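Local coordinates for protein BtGH115A (Bacteroides thetaiotaomicron, PDB 5BY3) that is a family GH115 4-O-methyl-alpha-glucuronidase with specificity for decorated arabinogalactans, a glycoside hydrolase that removes uronic acid side groups from these polysaccharides, at residues A[96-101]-A[106-111]; A[132-137]-A[175-180]; A[321-326]-A[359-364]. All coordinates share one frame; numbering follows the deposited sequence.

Overall arrangement
The three contacts follow one another along the chain and none touches another. Contact 1 is a beta hairpin in the mixed sheet of the N-terminal part, contact 2 brings the loop after helix 113-126 onto helix 174-182 of the TIM-barrel family region, and contact 3 ties helix 308-329 to the segment leading into barrel strand 362-366. Their centres lie 33 to 36 Å apart, and the nearest atoms of contacts 1 and 2 are about 17 Å from each other, those of contact 3 about 19 Å from either. The side chain of Trp-177 in contact 2 lies about 11 Å from a bound nickel ion, whose site includes Leu-404 and Asp-436.

Contact 1: A[96-101]-A[106-111]; sequences FMLAVS and LVVAGS
Strands 96-100 and 106-110 run antiparallel, their axes 4.6 Å apart at closest approach and their directions at 167°, and four backbone hydrogen bonds join them through the hydrogen-bonded pairs Met-97 with Ala-109 and Ala-99 with Val-107. These bonds range from 2.7 Å, between Val-107 N and Ala-99 O, to 3.1 Å, between Ala-99 N and Val-107 O. Between the two pairs, the CA of Leu-98 comes to 3.4 Å from Val-107 O in a CA-H...O contact. The strands form a beta hairpin inside a mixed six-stranded sheet, with strand 68-72 bordering Leu-106 and Val-108 and strand 155-156 bordering Phe-96.

Leu-98 and Val-108 lie side by side on one face, pointing the same way, and CD2 of Leu-98 meets CG2 of Val-108 at 3.5 Å. With its CG anti to the carbonyl carbon (chi1 -69°), Leu-98 reaches toward the neighbouring strand. Phe-96 and Leu-106 share this face, which helix 113-126 covers through Tyr-118, Glu-122 and Ile-123. On the other face the CB atoms of Met-97, a selenomethionine, and Ala-109 are 4.3 Å apart, while the extended side chain of Met-97, whose end leads away from strand 106-110, touches Ala-88 and Leu-89.

Contact 2: A[132-137]-A[175-180]; sequences WEWWAD and MPWSNK
A cluster of three tryptophans joins the loop between helix 113-126 and strand 145-148 to helix 174-182: Trp-134 and Trp-135 from the loop meet Trp-177 from the helix, and the contact is made by the far ends of their six-membered rings. CH2 of Trp-134 comes up to the edge of the Trp-177 indole, in its plane, at 4.0 Å from CZ2. These two side chains approach from opposite directions. Trp-135 arrives from another angle; its CH2 lies 4.0 Å from CH2 of Trp-177, the six-membered rings are 5.7 Å apart between centroids and their planes make 55°, an oblique pairing.

The two loop rings also touch each other. CZ3 of Trp-134 sits 3.8 Å above the plane of Trp-135, over the centre of the ring, while CD1 of Trp-135 in turn lies in plane at the edge of Trp-134. Helix 174-182 belongs to the family GH115 region of the TIM-barrel clan, and the contact joins the loop after helix 113-126 to this helix of the barrel region. Trp-177 has its CG anti to the backbone N (chi1 170°), a setting that sends the indole off the helix toward the loop.

No hydrogen bond crosses between the segments, and two of the indole nitrogens have partners outside them: NE1 of Trp-177 is bonded to Lys-610 O and NE1 of Trp-135 to Arg-198 O. Helix 193-205 packs against both residues, with Ile-199 and Leu-202 touching Trp-135 and Thr-195 touching Trp-177.

Contact 3: A[321-326]-A[359-364]; sequences DQRGLL and EDVTLM
Arg-323 and Asp-360 form a salt bridge in which both terminal nitrogens of the guanidinium face the two carboxylate oxygens. The straighter bond runs from NH1 to OD2 at 3.0 Å, with 159° at the hydrogen; OD2 lies near the guanidinium plane, at its edge, and accepts with its syn lone pair. The second, from NH2 to OD1, is equally long at 3.0 Å but weak, bent to 127°, and the guanidinium and carboxylate planes are turned 40° from one another. The pair links helix 308-329 to the loop leading into strand 362-366 of the parallel eight-stranded barrel sheet, within the TIM-barrel family region.

NH1 also donates to the side-chain oxygen of Gln-339 on the adjacent strand 339-341, so one nitrogen serves two acceptors and the guanidinium is held from both the loop and the sheet. The arginine chain, with a bend at chi3, spans the distance between the backbones, whose nearest CA atoms, those of Arg-323 and Val-361, are 10.4 Å apart. Replacing Arg-323 by an alanine would probably leave the Asp-360 carboxylate without its positive mate and the Gln-339 side-chain oxygen without this donor, and open a gap between helix and loop.

Outward from the charges, Val-334 and Pro-358 touch the arginine side chain. Val-361, which also touches Phe-341 on strand 339-341, brings a methyl to the guanidinium: its CG2 lies in van der Waals contact with NH1 of Arg-323 at 3.7 Å.

Contact 1: A[96-101]-A[106-111]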
loop_
_atom_site.group_PDB
_atom_site.type_symbol
_atom_site.label_atom_id
_atom_site.label_comp_id
_atom_site.label_asym_id
_atom_site.label_seq_id
_atom_site.Cartn_x
_atom_site.Cartn_y
_atom_site.Cartn_z
ATOM N N PHE A 96 -6.379 -24.191 -2.184
ATOM C CA PHE A 96 -7.635 -24.802 -2.559
ATOM C C PHE A 96 -7.627 -25.293 -3.987
ATOM O O PHE A 96 -6.892 -24.748 -4.848
ATOM C CB PHE A 96 -8.828 -23.873 -2.309
ATOM C CG PHE A 96 -8.825 -22.618 -3.164
ATOM C CD1 PHE A 96 -9.349 -22.629 -4.441
ATOM C CD2 PHE A 96 -8.355 -21.414 -2.650
ATOM C CE1 PHE A 96 -9.357 -21.479 -5.218
ATOM C CE2 PHE A 96 -8.373 -20.236 -3.414
ATOM C CZ PHE A 96 -8.862 -20.278 -4.702
HETATM N N MSE A 97 -8.457 -26.320 -4.192
HETATM C CA MSE A 97 -8.824 -26.887 -5.471
HETATM C C MSE A 97 -10.306 -26.683 -5.659
HETATM O O MSE A 97 -11.127 -26.942 -4.750
HETATM C CB MSE A 97 -8.600 -28.378 -5.410
HETATM C CG MSE A 97 -7.254 -28.748 -6.009
HETATM SE SE MSE A 97 -7.358 -30.664 -6.429
HETATM C CE MSE A 97 -5.858 -30.882 -7.698
ATOM N N LEU A 98 -10.660 -26.185 -6.839
ATOM C CA LEU A 98 -12.039 -26.171 -7.278
ATOM C C LEU A 98 -12.165 -27.138 -8.428
ATOM O O LEU A 98 -11.354 -27.110 -9.360
ATOM C CB LEU A 98 -12.425 -24.803 -7.787
ATOM C CG LEU A 98 -12.549 -23.606 -6.881
ATOM C CD1 LEU A 98 -13.137 -22.524 -7.773
ATOM C CD2 LEU A 98 -13.493 -23.930 -5.750
ATOM N N ALA A 99 -13.186 -27.989 -8.373
ATOM C CA ALA A 99 -13.393 -29.011 -9.400
ATOM C C ALA A 99 -14.871 -29.388 -9.441
ATOM O O ALA A 99 -15.555 -29.284 -8.421
ATOM C CB ALA A 99 -12.532 -30.237 -9.080
ATOM N N VAL A 100 -15.334 -29.835 -10.603
ATOM C CA VAL A 100 -16.684 -30.364 -10.787
ATOM C C VAL A 100 -16.646 -31.903 -10.881
ATOM O O VAL A 100 -16.102 -32.440 -11.852
ATOM C CB VAL A 100 -17.401 -29.753 -12.037
ATOM C CG1 VAL A 100 -18.880 -30.179 -12.085
ATOM C CG2 VAL A 100 -17.273 -28.208 -12.095
ATOM N N SER A 101 -17.212 -32.595 -9.876
ATOM C CA SER A 101 -17.326 -34.079 -9.863
ATOM C C SER A 101 -18.129 -34.563 -11.059
ATOM O O SER A 101 -18.916 -33.785 -11.608
ATOM C CB SER A 101 -17.962 -34.587 -8.555
ATOM O OG SER A 101 -19.347 -34.285 -8.473
ATOM N N LEU A 106 -20.120 -28.913 -7.571
ATOM C CA LEU A 106 -18.953 -28.068 -7.403
ATOM C C LEU A 106 -18.286 -28.457 -6.110
ATOM O O LEU A 106 -18.903 -28.371 -5.046
ATOM C CB LEU A 106 -19.371 -26.598 -7.361
ATOM C CG LEU A 106 -18.259 -25.570 -7.222
ATOM C CD1 LEU A 106 -17.177 -25.716 -8.286
ATOM C CD2 LEU A 106 -18.895 -24.201 -7.297
ATOM N N VAL A 107 -17.028 -28.885 -6.204
ATOM C CA VAL A 107 -16.252 -29.329 -5.033
ATOM C C VAL A 107 -15.213 -28.265 -4.723
ATOM O O VAL A 107 -14.500 -27.805 -5.626
ATOM C CB VAL A 107 -15.580 -30.715 -5.258
ATOM C CG1 VAL A 107 -14.881 -31.232 -3.981
ATOM C CG2 VAL A 107 -16.599 -31.730 -5.778
ATOM N N VAL A 108 -15.173 -27.872 -3.451
ATOM C CA VAL A 108 -14.215 -26.927 -2.920
ATOM C C VAL A 108 -13.436 -27.643 -1.821
ATOM O O VAL A 108 -13.958 -27.901 -0.712
ATOM C CB VAL A 108 -14.887 -25.652 -2.326
ATOM C CG1 VAL A 108 -13.837 -24.694 -1.766
ATOM C CG2 VAL A 108 -15.776 -24.930 -3.338
ATOM N N ALA A 109 -12.169 -27.901 -2.133
ATOM C CA ALA A 109 -11.265 -28.679 -1.297
ATOM C C ALA A 109 -10.082 -27.828 -0.868
ATOM O O ALA A 109 -9.217 -27.522 -1.683
ATOM C CB ALA A 109 -10.800 -29.913 -2.071
ATOM N N GLY A 110 -10.055 -27.417 0.399
ATOM C CA GLY A 110 -8.928 -26.638 0.932
ATOM C C GLY A 110 -7.883 -27.496 1.655
ATOM O O GLY A 110 -8.223 -28.447 2.356
ATOM N N SER A 111 -6.611 -27.144 1.497
ATOM C CA SER A 111 -5.498 -27.830 2.150
ATOM C C SER A 111 -5.459 -27.645 3.670
ATOM O O SER A 111 -4.981 -28.536 4.392
ATOM C CB SER A 111 -4.180 -27.370 1.537
ATOM O OG SER A 111 -3.851 -26.037 1.918
#

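Contact 2: A[132-137]-A[175-180]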
loop_
_atom_site.group_PDB
_atom_site.type_symbol
_atom_site.label_atom_id
_atom_site.label_comp_id
_atom_site.label_asym_id
_atom_site.label_seq_id
_atom_site.Cartn_x
_atom_site.Cartn_y
_atom_site.Cartn_z
ATOM N N TRP A 132 -15.023 -4.858 -3.174
ATOM C CA TRP A 132 -15.543 -3.572 -2.750
ATOM C C TRP A 132 -17.077 -3.418 -2.918
ATOM O O TRP A 132 -17.616 -2.295 -2.824
ATOM C CB TRP A 132 -14.804 -2.491 -3.504
ATOM C CG TRP A 132 -13.334 -2.698 -3.466
ATOM C CD1 TRP A 132 -12.586 -3.341 -4.376
ATOM C CD2 TRP A 132 -12.451 -2.294 -2.424
ATOM N NE1 TRP A 132 -11.262 -3.355 -3.982
ATOM C CE2 TRP A 132 -11.162 -2.722 -2.780
ATOM C CE3 TRP A 132 -12.632 -1.613 -1.219
ATOM C CZ2 TRP A 132 -10.053 -2.474 -1.996
ATOM C CZ3 TRP A 132 -11.535 -1.359 -0.428
ATOM C CH2 TRP A 132 -10.252 -1.788 -0.818
ATOM N N GLU A 133 -17.738 -4.548 -3.197
ATOM C CA GLU A 133 -19.187 -4.742 -3.112
ATOM C C GLU A 133 -19.827 -3.821 -2.070
ATOM O O GLU A 133 -20.715 -3.016 -2.374
ATOM C CB GLU A 133 -19.429 -6.220 -2.762
ATOM C CG GLU A 133 -20.833 -6.632 -2.342
ATOM C CD GLU A 133 -21.028 -6.709 -0.845
ATOM O OE1 GLU A 133 -20.199 -7.327 -0.132
ATOM O OE2 GLU A 133 -22.052 -6.159 -0.383
ATOM N N TRP A 134 -19.356 -3.930 -0.842
ATOM C CA TRP A 134 -19.825 -3.079 0.221
ATOM C C TRP A 134 -18.950 -1.838 0.389
ATOM O O TRP A 134 -19.498 -0.739 0.580
ATOM C CB TRP A 134 -19.906 -3.855 1.529
ATOM C CG TRP A 134 -20.708 -3.100 2.573
ATOM C CD1 TRP A 134 -22.085 -3.034 2.688
ATOM C CD2 TRP A 134 -20.175 -2.309 3.645
ATOM N NE1 TRP A 134 -22.420 -2.248 3.765
ATOM C CE2 TRP A 134 -21.280 -1.785 4.367
ATOM C CE3 TRP A 134 -18.874 -2.012 4.073
ATOM C CZ2 TRP A 134 -21.125 -0.973 5.487
ATOM C CZ3 TRP A 134 -18.709 -1.195 5.188
ATOM C CH2 TRP A 134 -19.840 -0.676 5.885
ATOM N N TRP A 135 -17.619 -2.022 0.308
ATOM C CA TRP A 135 -16.649 -1.012 0.742
ATOM C C TRP A 135 -16.460 0.155 -0.249
ATOM O O TRP A 135 -15.984 1.253 0.120
ATOM C CB TRP A 135 -15.307 -1.661 1.118
ATOM C CG TRP A 135 -15.265 -2.180 2.565
ATOM C CD1 TRP A 135 -15.561 -3.471 3.012
ATOM C CD2 TRP A 135 -14.948 -1.421 3.737
ATOM N NE1 TRP A 135 -15.423 -3.533 4.376
ATOM C CE2 TRP A 135 -15.042 -2.298 4.845
ATOM C CE3 TRP A 135 -14.581 -0.075 3.961
ATOM C CZ2 TRP A 135 -14.806 -1.871 6.148
ATOM C CZ3 TRP A 135 -14.330 0.346 5.251
ATOM C CH2 TRP A 135 -14.465 -0.551 6.342
ATOM N N ALA A 136 -16.839 -0.072 -1.499
ATOM C CA ALA A 136 -16.975 1.042 -2.419
ATOM C C ALA A 136 -18.289 0.972 -3.194
ATOM O O ALA A 136 -18.412 1.555 -4.254
ATOM C CB ALA A 136 -15.778 1.140 -3.348
ATOM N N ASP A 137 -19.253 0.230 -2.658
ATOM C CA ASP A 137 -20.620 0.178 -3.210
ATOM C C ASP A 137 -20.641 -0.323 -4.622
ATOM O O ASP A 137 -21.459 0.140 -5.421
ATOM C CB ASP A 137 -21.313 1.552 -3.158
ATOM C CG ASP A 137 -21.247 2.166 -1.797
ATOM O OD1 ASP A 137 -22.014 1.731 -0.906
ATOM O OD2 ASP A 137 -20.397 3.058 -1.599
HETATM N N MSE A 175 -11.738 6.327 12.159
HETATM C CA MSE A 175 -12.184 6.356 13.598
HETATM C C MSE A 175 -13.545 7.068 13.746
HETATM O O MSE A 175 -14.493 6.404 14.160
HETATM C CB MSE A 175 -11.131 6.737 14.644
HETATM C CG MSE A 175 -11.617 6.443 16.069
HETATM SE SE MSE A 175 -12.776 7.920 16.724
HETATM C CE MSE A 175 -11.527 9.409 16.984
ATOM N N PRO A 176 -13.682 8.360 13.377
ATOM C CA PRO A 176 -15.003 9.029 13.542
ATOM C C PRO A 176 -16.117 8.377 12.743
ATOM O O PRO A 176 -17.243 8.308 13.215
ATOM C CB PRO A 176 -14.775 10.472 13.071
ATOM C CG PRO A 176 -13.490 10.459 12.321
ATOM C CD PRO A 176 -12.687 9.266 12.765
ATOM N N TRP A 177 -15.804 7.867 11.560
ATOM C CA TRP A 177 -16.807 7.159 10.778
ATOM C C TRP A 177 -17.366 5.945 11.538
ATOM O O TRP A 177 -18.576 5.738 11.586
ATOM C CB TRP A 177 -16.234 6.754 9.426
ATOM C CG TRP A 177 -17.114 5.838 8.709
ATOM C CD1 TRP A 177 -18.266 6.167 8.025
ATOM C CD2 TRP A 177 -16.963 4.416 8.603
ATOM N NE1 TRP A 177 -18.828 5.022 7.508
ATOM C CE2 TRP A 177 -18.061 3.935 7.860
ATOM C CE3 TRP A 177 -16.013 3.498 9.086
ATOM C CZ2 TRP A 177 -18.233 2.580 7.557
ATOM C CZ3 TRP A 177 -16.195 2.114 8.785
ATOM C CH2 TRP A 177 -17.298 1.681 8.037
ATOM N N SER A 178 -16.485 5.151 12.138
ATOM C CA SER A 178 -16.921 3.991 12.914
ATOM C C SER A 178 -17.729 4.375 14.181
ATOM O O SER A 178 -18.867 3.911 14.354
ATOM C CB SER A 178 -15.725 3.116 13.288
ATOM O OG SER A 178 -16.185 1.977 13.965
ATOM N N ASN A 179 -17.113 5.233 15.008
ATOM C CA ASN A 179 -17.601 5.767 16.284
ATOM C C ASN A 179 -18.876 6.629 16.255
ATOM O O ASN A 179 -19.516 6.811 17.279
ATOM C CB ASN A 179 -16.463 6.609 16.881
ATOM C CG ASN A 179 -16.664 6.947 18.343
ATOM O OD1 ASN A 179 -16.683 6.071 19.200
ATOM N ND2 ASN A 179 -16.765 8.218 18.633
ATOM N N LYS A 180 -19.225 7.187 15.101
ATOM C CA LYS A 180 -20.436 8.033 14.988
ATOM C C LYS A 180 -21.387 7.626 13.844
ATOM O O LYS A 180 -22.593 7.674 14.022
ATOM C CB LYS A 180 -20.107 9.538 14.912
ATOM C CG LYS A 180 -18.875 9.968 15.684
ATOM C CD LYS A 180 -19.124 10.731 16.969
ATOM C CE LYS A 180 -18.068 11.840 17.004
ATOM N NZ LYS A 180 -17.927 12.579 18.282
#

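Contact 3: A[321-326]-A[359-364]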
loop_
_atom_site.group_PDB
_atom_site.type_symbol
_atom_site.label_atom_id
_atom_site.label_comp_id
_atom_site.label_asym_id
_atom_site.label_seq_id
_atom_site.Cartn_x
_atom_site.Cartn_y
_atom_site.Cartn_z
ATOM N N ASP A 321 12.905 -12.589 27.671
ATOM C CA ASP A 321 11.690 -12.584 28.508
ATOM C C ASP A 321 10.413 -12.692 27.703
ATOM O O ASP A 321 9.418 -13.279 28.181
ATOM C CB ASP A 321 11.561 -11.320 29.358
ATOM C CG ASP A 321 12.810 -10.982 30.157
ATOM O OD1 ASP A 321 13.912 -11.512 29.864
ATOM O OD2 ASP A 321 12.665 -10.136 31.075
ATOM N N GLN A 322 10.421 -12.082 26.516
ATOM C CA GLN A 322 9.251 -12.083 25.641
ATOM C C GLN A 322 8.964 -13.478 25.092
ATOM O O GLN A 322 7.838 -13.945 25.183
ATOM C CB GLN A 322 9.402 -11.079 24.502
ATOM C CG GLN A 322 9.140 -9.647 24.935
ATOM C CD GLN A 322 9.355 -8.655 23.799
ATOM O OE1 GLN A 322 10.041 -8.934 22.811
ATOM N NE2 GLN A 322 8.767 -7.481 23.944
ATOM N N ARG A 323 9.987 -14.135 24.554
ATOM C CA ARG A 323 9.905 -15.556 24.193
ATOM C C ARG A 323 9.597 -16.457 25.422
ATOM O O ARG A 323 8.878 -17.461 25.311
ATOM C CB ARG A 323 11.170 -15.991 23.441
ATOM C CG ARG A 323 11.232 -15.381 22.050
ATOM C CD ARG A 323 12.605 -15.287 21.417
ATOM N NE ARG A 323 13.131 -16.573 20.924
ATOM C CZ ARG A 323 12.643 -17.301 19.913
ATOM N NH1 ARG A 323 11.572 -16.920 19.226
ATOM N NH2 ARG A 323 13.232 -18.436 19.586
ATOM N N GLY A 324 10.116 -16.058 26.587
ATOM C CA GLY A 324 9.728 -16.627 27.866
ATOM C C GLY A 324 8.238 -16.756 28.072
ATOM O O GLY A 324 7.762 -17.840 28.409
ATOM N N LEU A 325 7.488 -15.673 27.882
ATOM C CA LEU A 325 6.025 -15.715 28.111
ATOM C C LEU A 325 5.311 -16.620 27.104
ATOM O O LEU A 325 4.282 -17.241 27.407
ATOM C CB LEU A 325 5.404 -14.324 27.998
ATOM C CG LEU A 325 5.726 -13.304 29.068
ATOM C CD1 LEU A 325 5.858 -11.880 28.481
ATOM C CD2 LEU A 325 4.652 -13.408 30.124
ATOM N N LEU A 326 5.861 -16.633 25.896
ATOM C CA LEU A 326 5.376 -17.436 24.798
ATOM C C LEU A 326 5.568 -18.929 25.086
ATOM O O LEU A 326 4.574 -19.685 24.971
ATOM C CB LEU A 326 6.035 -16.981 23.483
ATOM C CG LEU A 326 5.717 -15.543 22.974
ATOM C CD1 LEU A 326 6.324 -15.337 21.601
ATOM C CD2 LEU A 326 4.228 -15.206 22.944
ATOM N N GLU A 359 16.664 -17.228 14.882
ATOM C CA GLU A 359 16.483 -17.566 13.443
ATOM C C GLU A 359 15.030 -17.808 12.980
ATOM O O GLU A 359 14.706 -17.610 11.800
ATOM C CB GLU A 359 17.367 -18.772 13.041
ATOM C CG GLU A 359 18.869 -18.641 13.330
ATOM C CD GLU A 359 19.660 -18.006 12.185
ATOM O OE1 GLU A 359 19.676 -18.542 11.048
ATOM O OE2 GLU A 359 20.295 -16.957 12.430
ATOM N N ASP A 360 14.172 -18.234 13.906
ATOM C CA ASP A 360 12.770 -18.478 13.609
ATOM C C ASP A 360 11.956 -17.168 13.470
ATOM O O ASP A 360 10.908 -17.159 12.830
ATOM C CB ASP A 360 12.148 -19.398 14.661
ATOM C CG ASP A 360 12.244 -18.835 16.085
ATOM O OD1 ASP A 360 13.370 -18.782 16.629
ATOM O OD2 ASP A 360 11.188 -18.465 16.661
ATOM N N VAL A 361 12.456 -16.078 14.059
ATOM C CA VAL A 361 11.767 -14.785 14.037
ATOM C C VAL A 361 11.825 -14.137 12.648
ATOM O O VAL A 361 12.912 -13.953 12.056
ATOM C CB VAL A 361 12.247 -13.831 15.161
ATOM C CG1 VAL A 361 11.473 -12.513 15.143
ATOM C CG2 VAL A 361 12.113 -14.501 16.521
ATOM N N THR A 362 10.635 -13.857 12.108
ATOM C CA THR A 362 10.537 -13.150 10.816
ATOM C C THR A 362 11.164 -11.774 10.944
ATOM O O THR A 362 10.853 -11.042 11.895
ATOM C CB THR A 362 9.063 -12.999 10.369
ATOM O OG1 THR A 362 8.369 -14.241 10.583
ATOM C CG2 THR A 362 8.972 -12.567 8.892
ATOM N N LEU A 363 12.065 -11.432 10.021
ATOM C CA LEU A 363 12.641 -10.074 10.011
ATOM C C LEU A 363 11.820 -9.156 9.074
ATOM O O LEU A 363 11.714 -9.417 7.865
ATOM C CB LEU A 363 14.102 -10.094 9.576
ATOM C CG LEU A 363 15.171 -10.854 10.388
ATOM C CD1 LEU A 363 16.504 -10.729 9.686
ATOM C CD2 LEU A 363 15.317 -10.367 11.829
HETATM N N MSE A 364 11.258 -8.079 9.609
HETATM C CA MSE A 364 10.405 -7.235 8.762
HETATM C C MSE A 364 11.032 -5.931 8.308
HETATM O O MSE A 364 11.117 -4.953 9.045
HETATM C CB MSE A 364 9.021 -7.014 9.355
HETATM C CG MSE A 364 8.066 -6.699 8.207
HETATM SE SE MSE A 364 6.390 -6.129 9.035
HETATM C CE MSE A 364 5.548 -7.749 8.358
#